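Local coordinates for DNA repair protein RecN (Deinococcus radiodurans, PDB 4ABY), which hydrolyses ATP through its SMC-like head domain, the part crystallised here, and probably takes part in recombinational repair of double-strand breaks in DNA, at residues A[166-170]-A[276-280]; A[228-234]-A[272-277]. All blocks are in the same frame, centred on the assembly; numbering follows the deposited sequence.

Interaction 1 of 2, residues A[166-170]-A[276-280]; sequences QRGLL and DVLLR
Val277 packs, through its CB, against CG of Arg167 at 3.8 Å, and its CG1 lies 3.9 Å from CD2 of Leu170, so that one small branched side chain (chi1 t) fills the place where a helix crosses a strand. Residues 166-170 are a piece of helix 163-171; residues 276-280 are extended. The two short axes approach to 7.0 Å and are almost perpendicular, at 96°. The register is set by Arg167 CA, 4.8 Å from Val277 CA, and by Gln166 CA, 6.0 Å from Leu278 CA. Val277 and Leu279 both direct CB at the helix, whereas Leu278 and Arg280 turn theirs away. Leu279 (t, p) brings CD2 to 4.2 Å from CD2 of Leu169. Gln166 (m, t) reaches across to the strand, with OE1 3.9 Å from Leu278 CA and 3.7 Å from Leu279 N. The principle illustrated is that of a helix laid across one face of a beta-hairpin: strand 258-266 pairs with 276-282 and adds Leu263 and Phe261 beside Val277 and Leu279. With no hydrogen bond between the two segments, cohesion comes from van der Waals packing of leucine and valine, the aliphatic part of Arg167 and the Gln166 side chain.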
ATOM      1  N   GLN A 166      -9.029  -6.483  -6.333  1.00 31.80           N
ATOM      2  CA  GLN A 166      -8.481  -7.710  -6.897  1.00 28.96           C
ATOM      3  C   GLN A 166      -9.068  -7.915  -8.285  1.00 28.63           C
ATOM      4  O   GLN A 166      -8.350  -8.196  -9.241  1.00 30.06           O
ATOM      5  CB  GLN A 166      -8.819  -8.919  -6.022  1.00 28.87           C
ATOM      6  CG  GLN A 166      -7.913  -9.129  -4.828  1.00 30.71           C
ATOM      7  CD  GLN A 166      -8.236 -10.413  -4.084  1.00 35.23           C
ATOM      8  OE1 GLN A 166      -9.280 -11.020  -4.305  1.00 40.78           O
ATOM      9  NE2 GLN A 166      -7.340 -10.834  -3.200  1.00 39.26           N
ATOM     10  N   ARG A 167     -10.386  -7.774  -8.385  1.00 26.99           N
ATOM     11  CA  ARG A 167     -11.075  -7.916  -9.660  1.00 27.31           C
ATOM     12  C   ARG A 167     -10.669  -6.807 -10.622  1.00 29.67           C
ATOM     13  O   ARG A 167     -10.486  -7.044 -11.816  1.00 28.90           O
ATOM     14  CB  ARG A 167     -12.589  -7.896  -9.459  1.00 23.37           C
ATOM     15  CG  ARG A 167     -13.376  -7.924 -10.753  1.00 24.32           C
ATOM     16  CD  ARG A 167     -14.875  -7.901 -10.508  1.00 26.94           C
ATOM     17  NE  ARG A 167     -15.344  -6.626  -9.972  1.00 24.51           N
ATOM     18  CZ  ARG A 167     -15.741  -6.442  -8.717  1.00 25.54           C
ATOM     19  NH1 ARG A 167     -15.728  -7.452  -7.856  1.00 24.15           N
ATOM     20  NH2 ARG A 167     -16.156  -5.248  -8.320  1.00 25.50           N
ATOM     21  N   GLY A 168     -10.531  -5.596 -10.092  1.00 28.62           N
ATOM     22  CA  GLY A 168     -10.189  -4.446 -10.904  1.00 30.97           C
ATOM     23  C   GLY A 168      -8.897  -4.647 -11.667  1.00 31.84           C
ATOM     24  O   GLY A 168      -8.784  -4.246 -12.823  1.00 34.63           O
ATOM     25  N   LEU A 169      -7.927  -5.273 -11.012  1.00 30.99           N
ATOM     26  CA  LEU A 169      -6.632  -5.547 -11.619  1.00 30.38           C
ATOM     27  C   LEU A 169      -6.787  -6.182 -12.991  1.00 31.00           C
ATOM     28  O   LEU A 169      -6.106  -5.799 -13.941  1.00 34.56           O
ATOM     29  CB  LEU A 169      -5.804  -6.466 -10.719  1.00 27.10           C
ATOM     30  CG  LEU A 169      -4.840  -5.829  -9.715  1.00 31.34           C
ATOM     31  CD1 LEU A 169      -5.478  -4.661  -8.980  1.00 35.37           C
ATOM     32  CD2 LEU A 169      -4.341  -6.877  -8.737  1.00 28.19           C
ATOM     33  N   LEU A 170      -7.689  -7.154 -13.087  1.00 30.35           N
ATOM     34  CA  LEU A 170      -7.881  -7.904 -14.322  1.00 27.26           C
ATOM     35  C   LEU A 170      -8.843  -7.193 -15.263  1.00 28.44           C
ATOM     36  O   LEU A 170      -8.652  -7.195 -16.476  1.00 30.64           O
ATOM     37  CB  LEU A 170      -8.389  -9.312 -14.009  1.00 29.70           C
ATOM     38  CG  LEU A 170      -8.494 -10.311 -15.164  1.00 29.48           C
ATOM     39  CD1 LEU A 170      -7.191 -10.386 -15.946  1.00 28.49           C
ATOM     40  CD2 LEU A 170      -8.887 -11.680 -14.637  1.00 24.57           C
ATOM     41  N   ASP A 276     -16.864 -13.979  -9.851  1.00 26.76           N
ATOM     42  CA  ASP A 276     -15.964 -13.276  -8.945  1.00 26.60           C
ATOM     43  C   ASP A 276     -14.538 -13.441  -9.443  1.00 26.65           C
ATOM     44  O   ASP A 276     -14.162 -14.515  -9.899  1.00 29.26           O
ATOM     45  CB  ASP A 276     -16.063 -13.869  -7.542  1.00 26.20           C
ATOM     46  CG  ASP A 276     -17.099 -13.179  -6.682  1.00 30.67           C
ATOM     47  OD1 ASP A 276     -17.334 -11.967  -6.883  1.00 27.37           O
ATOM     48  OD2 ASP A 276     -17.665 -13.846  -5.787  1.00 32.44           O
ATOM     49  N   VAL A 277     -13.739 -12.388  -9.359  1.00 25.06           N
ATOM     50  CA  VAL A 277     -12.345 -12.498  -9.771  1.00 27.81           C
ATOM     51  C   VAL A 277     -11.416 -12.409  -8.571  1.00 31.09           C
ATOM     52  O   VAL A 277     -11.361 -11.384  -7.891  1.00 31.69           O
ATOM     53  CB  VAL A 277     -11.963 -11.439 -10.815  1.00 29.19           C
ATOM     54  CG1 VAL A 277     -10.459 -11.441 -11.034  1.00 33.39           C
ATOM     55  CG2 VAL A 277     -12.696 -11.703 -12.123  1.00 24.45           C
ATOM     56  N   LEU A 278     -10.692 -13.495  -8.315  1.00 31.40           N
ATOM     57  CA  LEU A 278      -9.852 -13.596  -7.125  1.00 32.02           C
ATOM     58  C   LEU A 278      -8.385 -13.768  -7.487  1.00 34.51           C
ATOM     59  O   LEU A 278      -8.053 -14.415  -8.482  1.00 34.36           O
ATOM     60  CB  LEU A 278     -10.307 -14.770  -6.259  1.00 31.68           C
ATOM     61  CG  LEU A 278     -11.749 -14.692  -5.767  1.00 31.41           C
ATOM     62  CD1 LEU A 278     -12.434 -16.053  -5.847  1.00 29.97           C
ATOM     63  CD2 LEU A 278     -11.794 -14.128  -4.360  1.00 29.60           C
ATOM     64  N   LEU A 279      -7.512 -13.184  -6.671  1.00 33.65           N
ATOM     65  CA  LEU A 279      -6.075 -13.298  -6.876  1.00 30.47           C
ATOM     66  C   LEU A 279      -5.465 -14.249  -5.851  1.00 28.79           C
ATOM     67  O   LEU A 279      -5.549 -14.013  -4.646  1.00 33.37           O
ATOM     68  CB  LEU A 279      -5.416 -11.926  -6.778  1.00 29.91           C
ATOM     69  CG  LEU A 279      -3.920 -11.925  -7.069  1.00 32.85           C
ATOM     70  CD1 LEU A 279      -3.674 -12.486  -8.460  1.00 33.55           C
ATOM     71  CD2 LEU A 279      -3.341 -10.527  -6.929  1.00 30.18           C
ATOM     72  N   ARG A 280      -4.856 -15.322  -6.340  1.00 25.75           N
ATOM     73  CA  ARG A 280      -4.294 -16.346  -5.471  1.00 27.76           C
ATOM     74  C   ARG A 280      -2.779 -16.414  -5.637  1.00 33.47           C
ATOM     75  O   ARG A 280      -2.260 -16.211  -6.729  1.00 37.39           O
ATOM     76  CB  ARG A 280      -4.938 -17.701  -5.772  1.00 35.64           C
ATOM     77  CG  ARG A 280      -6.463 -17.686  -5.651  1.00 40.69           C
ATOM     78  CD  ARG A 280      -7.093 -19.022  -6.022  1.00 38.43           C
ATOM     79  NE  ARG A 280      -6.777 -20.074  -5.062  1.00 37.19           N
ATOM     80  CZ  ARG A 280      -6.436 -21.311  -5.410  1.00 44.85           C
ATOM     81  NH1 ARG A 280      -6.368 -21.640  -6.695  1.00 43.58           N
ATOM     82  NH2 ARG A 280      -6.159 -22.219  -4.481  1.00 43.11           N
TER

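Interaction 2 of 2, residues A[228-234]-A[272-277]; sequences QALDAAR and YGLSDV
Arg234 is shared between a salt bridge to Asp171, made by NH2, and two weak hydrogen bonds to carbonyls of a turn. Residues 228-234 are regular helix; residues 272-277 bend at Leu274 and Ser275 before entering the strand. The register sets Leu230 CA 7.3 Å from Gly273 CA, Asp231 CA 7.2 Å from Ser275 CA and Arg234 CA 8.7 Å from Val277 CA. Arg234 is stretched out (chi1 m, then t, t and chi4 171°), which carries NH2 to 2.9 Å from Tyr272 O and NH1 to 3.2 Å from Ser275 O; Val277 CG2 lies over one guanidinium face, 3.6 Å from NE. Asp231 (m) places OD2 3.0 Å from Ser275 OG (chi1 m), while its OD1 makes a salt bridge to Arg234 NH1 at 3.5 Å and accepts a hydrogen bond (2.6 Å) from a water that in turn accepts one from Leu274 N (2.6 Å). Leu274 packs CD2 3.7 Å from Gln228 N and CB 3.8 Å from Asp231 OD2. Leu230 (t, p) rests CD2 3.9 Å from Tyr272 O. At Gly273, phi 143°, a CB would be jammed against Tyr272 O and tight against Arg234 NH2 and Leu230 CD2. Across the bend, Tyr272 (chi1 p) donates OH to Asp276 OD1 at 2.6 Å. The turn packs beside helix 214-249, probably the root of the SMC-type coiled-coil arm; Arg234 links it through Asp171 to the end of helix 163-171, Tyr181 of helix 175-197 touches Leu230 and Leu274, and strand 258-266 pairs beyond.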
ATOM      1  N   GLN A 228     -20.417 -14.012 -20.534  1.00 34.46           N
ATOM      2  CA  GLN A 228     -19.504 -15.107 -20.832  1.00 33.52           C
ATOM      3  C   GLN A 228     -18.334 -14.609 -21.666  1.00 32.77           C
ATOM      4  O   GLN A 228     -17.215 -15.100 -21.530  1.00 35.77           O
ATOM      5  CB  GLN A 228     -20.240 -16.221 -21.570  1.00 33.45           C
ATOM      6  CG  GLN A 228     -21.343 -16.861 -20.753  1.00 34.45           C
ATOM      7  CD  GLN A 228     -22.297 -17.662 -21.607  1.00 42.45           C
ATOM      8  OE1 GLN A 228     -22.070 -17.844 -22.803  1.00 51.22           O
ATOM      9  NE2 GLN A 228     -23.376 -18.144 -21.001  1.00 42.84           N
ATOM     10  N   ALA A 229     -18.600 -13.634 -22.530  1.00 31.71           N
ATOM     11  CA  ALA A 229     -17.549 -13.004 -23.316  1.00 31.15           C
ATOM     12  C   ALA A 229     -16.529 -12.382 -22.383  1.00 30.67           C
ATOM     13  O   ALA A 229     -15.330 -12.414 -22.645  1.00 34.84           O
ATOM     14  CB  ALA A 229     -18.129 -11.950 -24.232  1.00 29.11           C
ATOM     15  N   LEU A 230     -17.021 -11.821 -21.285  1.00 30.37           N
ATOM     16  CA  LEU A 230     -16.167 -11.181 -20.295  1.00 31.57           C
ATOM     17  C   LEU A 230     -15.270 -12.191 -19.594  1.00 28.77           C
ATOM     18  O   LEU A 230     -14.070 -11.963 -19.452  1.00 29.25           O
ATOM     19  CB  LEU A 230     -17.008 -10.428 -19.268  1.00 29.64           C
ATOM     20  CG  LEU A 230     -16.220  -9.708 -18.181  1.00 22.36           C
ATOM     21  CD1 LEU A 230     -15.169  -8.819 -18.802  1.00 24.48           C
ATOM     22  CD2 LEU A 230     -17.165  -8.907 -17.316  1.00 24.57           C
ATOM     23  N   ASP A 231     -15.852 -13.300 -19.151  1.00 24.89           N
ATOM     24  CA  ASP A 231     -15.071 -14.347 -18.509  1.00 25.92           C
ATOM     25  C   ASP A 231     -13.997 -14.874 -19.452  1.00 32.96           C
ATOM     26  O   ASP A 231     -12.894 -15.213 -19.025  1.00 34.09           O
ATOM     27  CB  ASP A 231     -15.969 -15.490 -18.054  1.00 27.85           C
ATOM     28  CG  ASP A 231     -16.832 -15.114 -16.880  1.00 30.23           C
ATOM     29  OD1 ASP A 231     -16.468 -14.160 -16.162  1.00 29.74           O
ATOM     30  OD2 ASP A 231     -17.873 -15.775 -16.671  1.00 35.39           O
ATOM     31  N   ALA A 232     -14.328 -14.942 -20.737  1.00 34.95           N
ATOM     32  CA  ALA A 232     -13.388 -15.412 -21.748  1.00 35.07           C
ATOM     33  C   ALA A 232     -12.220 -14.445 -21.895  1.00 33.90           C
ATOM     34  O   ALA A 232     -11.073 -14.861 -22.041  1.00 35.87           O
ATOM     35  CB  ALA A 232     -14.092 -15.593 -23.075  1.00 32.21           C
ATOM     36  N   ALA A 233     -12.523 -13.153 -21.862  1.00 30.61           N
ATOM     37  CA  ALA A 233     -11.499 -12.129 -21.948  1.00 30.01           C
ATOM     38  C   ALA A 233     -10.659 -12.155 -20.688  1.00 33.21           C
ATOM     39  O   ALA A 233      -9.438 -12.046 -20.743  1.00 40.50           O
ATOM     40  CB  ALA A 233     -12.131 -10.768 -22.132  1.00 32.06           C
ATOM     41  N   ARG A 234     -11.323 -12.298 -19.546  1.00 32.62           N
ATOM     42  CA  ARG A 234     -10.628 -12.377 -18.268  1.00 30.44           C
ATOM     43  C   ARG A 234      -9.588 -13.494 -18.288  1.00 32.33           C
ATOM     44  O   ARG A 234      -8.398 -13.245 -18.098  1.00 31.84           O
ATOM     45  CB  ARG A 234     -11.626 -12.576 -17.125  1.00 24.64           C
ATOM     46  CG  ARG A 234     -12.388 -11.311 -16.750  1.00 23.68           C
ATOM     47  CD  ARG A 234     -13.478 -11.594 -15.730  1.00 25.37           C
ATOM     48  NE  ARG A 234     -14.058 -10.369 -15.184  1.00 26.31           N
ATOM     49  CZ  ARG A 234     -15.136 -10.334 -14.406  1.00 27.35           C
ATOM     50  NH1 ARG A 234     -15.760 -11.460 -14.084  1.00 29.09           N
ATOM     51  NH2 ARG A 234     -15.594  -9.175 -13.950  1.00 22.78           N
ATOM     52  N   TYR A 272     -20.996  -6.541 -11.863  1.00 18.58           N
ATOM     53  CA  TYR A 272     -19.641  -6.542 -12.388  1.00 17.72           C
ATOM     54  C   TYR A 272     -19.298  -7.793 -13.190  1.00 24.10           C
ATOM     55  O   TYR A 272     -18.167  -7.942 -13.654  1.00 29.56           O
ATOM     56  CB  TYR A 272     -18.639  -6.364 -11.254  1.00 18.82           C
ATOM     57  CG  TYR A 272     -18.800  -7.375 -10.153  1.00 20.87           C
ATOM     58  CD1 TYR A 272     -18.300  -8.662 -10.290  1.00 24.10           C
ATOM     59  CD2 TYR A 272     -19.450  -7.045  -8.975  1.00 19.94           C
ATOM     60  CE1 TYR A 272     -18.446  -9.593  -9.285  1.00 24.30           C
ATOM     61  CE2 TYR A 272     -19.598  -7.967  -7.965  1.00 21.90           C
ATOM     62  CZ  TYR A 272     -19.096  -9.242  -8.125  1.00 24.69           C
ATOM     63  OH  TYR A 272     -19.239 -10.168  -7.119  1.00 25.41           O
ATOM     64  N   GLY A 273     -20.261  -8.693 -13.356  1.00 23.25           N
ATOM     65  CA  GLY A 273     -20.043  -9.851 -14.203  1.00 23.48           C
ATOM     66  C   GLY A 273     -20.681 -11.142 -13.730  1.00 22.75           C
ATOM     67  O   GLY A 273     -21.411 -11.169 -12.745  1.00 23.97           O
ATOM     68  N   LEU A 274     -20.394 -12.221 -14.446  1.00 23.68           N
ATOM     69  CA  LEU A 274     -20.981 -13.517 -14.143  1.00 29.10           C
ATOM     70  C   LEU A 274     -20.112 -14.311 -13.176  1.00 30.44           C
ATOM     71  O   LEU A 274     -20.461 -15.431 -12.793  1.00 30.04           O
ATOM     72  CB  LEU A 274     -21.186 -14.316 -15.431  1.00 26.27           C
ATOM     73  CG  LEU A 274     -22.527 -14.212 -16.158  1.00 26.15           C
ATOM     74  CD1 LEU A 274     -23.015 -12.784 -16.280  1.00 24.80           C
ATOM     75  CD2 LEU A 274     -22.393 -14.850 -17.524  1.00 32.50           C
ATOM     76  N   SER A 275     -18.982 -13.730 -12.782  1.00 27.34           N
ATOM     77  CA  SER A 275     -18.039 -14.424 -11.915  1.00 27.04           C
ATOM     78  C   SER A 275     -17.286 -13.466 -11.005  1.00 25.22           C
ATOM     79  O   SER A 275     -17.101 -12.299 -11.339  1.00 22.96           O
ATOM     80  CB  SER A 275     -17.032 -15.214 -12.752  1.00 26.01           C
ATOM     81  OG  SER A 275     -17.684 -16.060 -13.676  1.00 26.68           O
ATOM     82  N   ASP A 276     -16.864 -13.979  -9.851  1.00 26.76           N
ATOM     83  CA  ASP A 276     -15.964 -13.276  -8.945  1.00 26.60           C
ATOM     84  C   ASP A 276     -14.538 -13.441  -9.443  1.00 26.65           C
ATOM     85  O   ASP A 276     -14.162 -14.515  -9.899  1.00 29.26           O
ATOM     86  CB  ASP A 276     -16.063 -13.869  -7.542  1.00 26.20           C
ATOM     87  CG  ASP A 276     -17.099 -13.179  -6.682  1.00 30.67           C
ATOM     88  OD1 ASP A 276     -17.334 -11.967  -6.883  1.00 27.37           O
ATOM     89  OD2 ASP A 276     -17.665 -13.846  -5.787  1.00 32.44           O
ATOM     90  N   VAL A 277     -13.739 -12.388  -9.359  1.00 25.06           N
ATOM     91  CA  VAL A 277     -12.345 -12.498  -9.771  1.00 27.81           C
ATOM     92  C   VAL A 277     -11.416 -12.409  -8.571  1.00 31.09           C
ATOM     93  O   VAL A 277     -11.361 -11.384  -7.891  1.00 31.69           O
ATOM     94  CB  VAL A 277     -11.963 -11.439 -10.815  1.00 29.19           C
ATOM     95  CG1 VAL A 277     -10.459 -11.441 -11.034  1.00 33.39           C
ATOM     96  CG2 VAL A 277     -12.696 -11.703 -12.123  1.00 24.45           C
TER
HETATM   97  O   HOH W   1     -18.393 -12.379 -16.169  1.00 24.89           O

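Interactions 1 and 2 have centres 10 Å apart and end on the same part of the chain, sharing Asp276 and Val277 at the start of strand 276-282. In sequence, helix 163-171 comes first, then helix 214-249, and last the turn 272-275 and the start of strand 276-282, which meet both. The contacts also touch directly: Arg167 CZ lies 3.5 Å from Tyr272 CG, in a cation-pi pairing, and Arg167 CD lies 3.7 Å from Arg234 NH2. Packing along the strand thus gives way to polar bonding at its turn. Together they join the hairpin to helix 163-171 and to the probable root of the coiled-coil arm, cut short in this construct, away from the predicted ATP-binding residues.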